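Local coordinates for secreted protein (Streptomyces lividans TK24, PDB 5LXZ) that binds copper and, as a member of the galactose oxidase-like AA5 family, probably acts as a copper-radical oxidase, at residues A[460-465]-A[475-480]. The protein carries 1 engineered substitution. Numbering follows the deposited sequence.
Sequences YHSGSI and FGSDSL. With CU (copper (II) ion), chain B.
The Phe475 ring lies flat on the backbone of Gly463, whose CA sits over the ring face 3.8 Å from its centroid, while Ile465 CG1 meets the ring edge. The Tyr460 ring has His461 CD2 over the centre of one face, 3.7 Å above the plane, and Asp478 O at its edge. The His461 imidazole has Tyr460 CE2 over one face, 3.2 Å above its plane, and Asp478 OD2 at its edge, where ND1 donates to its anti lone pair at 2.7 Å, OD2 lying only 11° out of the ring plane. This buried carboxylate, which also accepts from Asn47, holds the imidazole's rotation together with copper, bound by NE2 at 2.0 Å, and probably makes the ring a more electron-rich ligand. Tyr248, His548 and a water 2.2 Å from the metal join it; Tyr460 OH stands farther off, 2.8 Å from copper, hydrogen-bonded to Tyr248 OH. Tyr460, His461 and Asp478 lie at the open end of the antiparallel hairpin of strands 462-466 and 472-476, two of the four strands of a propeller blade. Gly463 and Phe475 form a hydrogen-bonded pair, N to O in both directions. Any side chain at Gly463 would collide with the ring, which chi1 (64°) folds across the partner strand; an alanine at Phe475 would remove the ring and would probably leave Gly463 and Ile465 less well packed. Gly476, with positive phi and no room for a CB beside His461 O, lets Ser462 approach closely, CA to CA 4.1 Å. Beyond the strands Ser477 N still donates to His461 O, and small Ser462 and Ser477 turn their hydroxyls to the backbone of Asn459.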
ATOM      1  N   TYR A 460       9.652   6.411  -1.969  1.00  6.96           N
ATOM      2  CA  TYR A 460       8.940   5.341  -2.703  1.00  7.09           C
ATOM      3  C   TYR A 460       9.455   3.982  -2.324  1.00  7.15           C
ATOM      4  O   TYR A 460      10.641   3.807  -2.050  1.00  7.37           O
ATOM      5  CB  TYR A 460       9.219   5.600  -4.186  1.00  7.58           C
ATOM      6  CG  TYR A 460       8.526   4.766  -5.189  1.00  9.05           C
ATOM      7  CD1 TYR A 460       7.160   4.634  -5.134  1.00 10.48           C
ATOM      8  CD2 TYR A 460       9.230   4.203  -6.231  1.00  9.78           C
ATOM      9  CE1 TYR A 460       6.496   3.922  -6.113  1.00 12.78           C
ATOM     10  CE2 TYR A 460       8.562   3.463  -7.219  1.00 11.43           C
ATOM     11  CZ  TYR A 460       7.209   3.345  -7.117  1.00 12.75           C
ATOM     12  OH  TYR A 460       6.531   2.621  -8.085  1.00 19.36           O
ATOM     13  N   HIS A 461       8.554   2.992  -2.254  1.00  6.41           N
ATOM     14  CA  HIS A 461       8.946   1.609  -1.986  1.00  7.16           C
ATOM     15  C   HIS A 461       9.583   1.434  -0.623  1.00  6.44           C
ATOM     16  O   HIS A 461      10.582   0.708  -0.512  1.00  6.45           O
ATOM     17  CB  HIS A 461       9.856   1.070  -3.081  1.00  8.16           C
ATOM     18  CG  HIS A 461       9.160   0.796  -4.375  1.00  8.62           C
ATOM     19  ND1 HIS A 461       9.838   0.619  -5.558  1.00  9.78           N
ATOM     20  CD2 HIS A 461       7.848   0.608  -4.661  1.00  9.02           C
ATOM     21  CE1 HIS A 461       8.984   0.364  -6.525  1.00 10.11           C
ATOM     22  NE2 HIS A 461       7.775   0.340  -6.009  1.00  9.78           N
ATOM     23  N   SER A 462       8.968   2.031   0.393  1.00  6.61           N
ATOM     24  CA  SER A 462       9.377   1.904   1.788  1.00  6.24           C
ATOM     25  C   SER A 462       8.248   1.359   2.614  1.00  6.00           C
ATOM     26  O   SER A 462       7.122   1.077   2.098  1.00  6.38           O
ATOM     27  CB  SER A 462       9.806   3.262   2.352  1.00  6.45           C
ATOM     28  OG  SER A 462      10.791   3.860   1.559  1.00  7.03           O
ATOM     29  N   GLY A 463       8.516   1.150   3.913  1.00  5.60           N
ATOM     30  CA  GLY A 463       7.444   0.810   4.809  1.00  5.80           C
ATOM     31  C   GLY A 463       7.935   0.625   6.217  1.00  6.13           C
ATOM     32  O   GLY A 463       9.125   0.809   6.477  1.00  6.19           O
ATOM     33  N   SER A 464       7.017   0.262   7.113  1.00  6.37           N
ATOM     34  CA  SER A 464       7.339   0.093   8.519  1.00  6.80           C
ATOM     35  C   SER A 464       6.448  -0.952   9.135  1.00  6.91           C
ATOM     36  O   SER A 464       5.278  -1.117   8.734  1.00  7.26           O
ATOM     37  CB  SER A 464       7.279   1.401   9.288  1.00  6.53           C
ATOM     38  OG  SER A 464       5.974   1.937   9.345  1.00  6.79           O
ATOM     39  N   ILE A 465       7.010  -1.676  10.100  1.00  6.98           N
ATOM     40  CA  ILE A 465       6.352  -2.798  10.758  1.00  7.83           C
ATOM     41  C   ILE A 465       6.607  -2.734  12.267  1.00  7.74           C
ATOM     42  O   ILE A 465       7.773  -2.753  12.696  1.00  8.38           O
ATOM     43  CB  ILE A 465       6.988  -4.136  10.255  1.00  8.95           C
ATOM     44  CG1 ILE A 465       6.958  -4.234   8.718  1.00  9.92           C
ATOM     45  CG2 ILE A 465       6.378  -5.351  10.937  1.00  9.86           C
ATOM     46  CD1 ILE A 465       5.576  -4.444   8.195  1.00 10.37           C
ATOM     47  N   PHE A 475      11.993  -0.275   6.285  1.00  7.36           N
ATOM     48  CA  PHE A 475      12.663  -0.855   5.131  1.00  7.15           C
ATOM     49  C   PHE A 475      12.436  -0.047   3.880  1.00  6.59           C
ATOM     50  O   PHE A 475      11.527   0.777   3.800  1.00  6.07           O
ATOM     51  CB  PHE A 475      12.157  -2.289   4.880  1.00  7.26           C
ATOM     52  CG  PHE A 475      10.709  -2.346   4.508  1.00  7.55           C
ATOM     53  CD1 PHE A 475      10.311  -2.252   3.166  1.00  7.91           C
ATOM     54  CD2 PHE A 475       9.725  -2.492   5.471  1.00  7.64           C
ATOM     55  CE1 PHE A 475       8.970  -2.294   2.802  1.00  7.92           C
ATOM     56  CE2 PHE A 475       8.381  -2.532   5.102  1.00  7.76           C
ATOM     57  CZ  PHE A 475       8.019  -2.428   3.767  1.00  7.82           C
ATOM     58  N   GLY A 476      13.232  -0.338   2.863  1.00  6.89           N
ATOM     59  CA  GLY A 476      13.021   0.144   1.534  1.00  6.86           C
ATOM     60  C   GLY A 476      13.574   1.506   1.247  1.00  7.42           C
ATOM     61  O   GLY A 476      14.387   2.017   2.022  1.00  7.33           O
ATOM     62  N   SER A 477      13.149   2.029   0.095  1.00  7.44           N
ATOM     63  CA  SER A 477      13.329   3.379  -0.456  1.00  7.68           C
ATOM     64  C   SER A 477      14.005   3.343  -1.789  1.00  8.13           C
ATOM     65  O   SER A 477      15.150   2.871  -1.918  1.00  8.62           O
ATOM     66  CB  SER A 477      14.094   4.343   0.443  1.00  7.27           C
ATOM     67  OG  SER A 477      13.845   5.645  -0.067  1.00  7.06           O
ATOM     68  N   ASP A 478      13.324   3.882  -2.786  1.00  8.25           N
ATOM     69  CA  ASP A 478      13.698   3.725  -4.172  1.00  8.38           C
ATOM     70  C   ASP A 478      13.749   5.057  -4.863  1.00  8.77           C
ATOM     71  O   ASP A 478      12.918   5.386  -5.706  1.00  8.88           O
ATOM     72  CB  ASP A 478      12.656   2.775  -4.791  1.00  8.67           C
ATOM     73  CG  ASP A 478      13.086   2.112  -6.076  1.00 10.40           C
ATOM     74  OD1 ASP A 478      14.190   2.398  -6.619  1.00 11.27           O
ATOM     75  OD2 ASP A 478      12.336   1.217  -6.539  1.00 10.84           O
ATOM     76  N   SER A 479      14.765   5.839  -4.523  1.00  8.11           N
ATOM     77  CA  SER A 479      14.931   7.139  -5.143  1.00  8.71           C
ATOM     78  C   SER A 479      15.162   7.041  -6.634  1.00  9.33           C
ATOM     79  O   SER A 479      15.862   6.122  -7.099  1.00  9.89           O
ATOM     80  CB  SER A 479      16.136   7.845  -4.559  1.00  8.72           C
ATOM     81  OG  SER A 479      15.996   8.143  -3.185  1.00  8.77           O
ATOM     82  N   LEU A 480      14.609   7.999  -7.364  1.00  9.41           N
ATOM     83  CA  LEU A 480      14.786   8.003  -8.825  1.00 10.57           C
ATOM     84  C   LEU A 480      16.205   8.382  -9.203  1.00 10.97           C
ATOM     85  O   LEU A 480      16.746   7.827 -10.150  1.00 11.91           O
ATOM     86  CB  LEU A 480      13.782   8.926  -9.496  1.00 11.76           C
ATOM     87  CG  LEU A 480      13.809   8.995 -11.034  1.00 13.10           C
ATOM     88  CD1 LEU A 480      13.636   7.641 -11.661  1.00 14.10           C
ATOM     89  CD2 LEU A 480      12.744   9.964 -11.456  1.00 14.03           C
TER
HETATM   90 CU    CU B 701       5.986   0.110  -6.933  0.70  8.81          CU
HETATM   91  O   HOH W   1       6.762   0.026  -8.973  0.70 16.96           O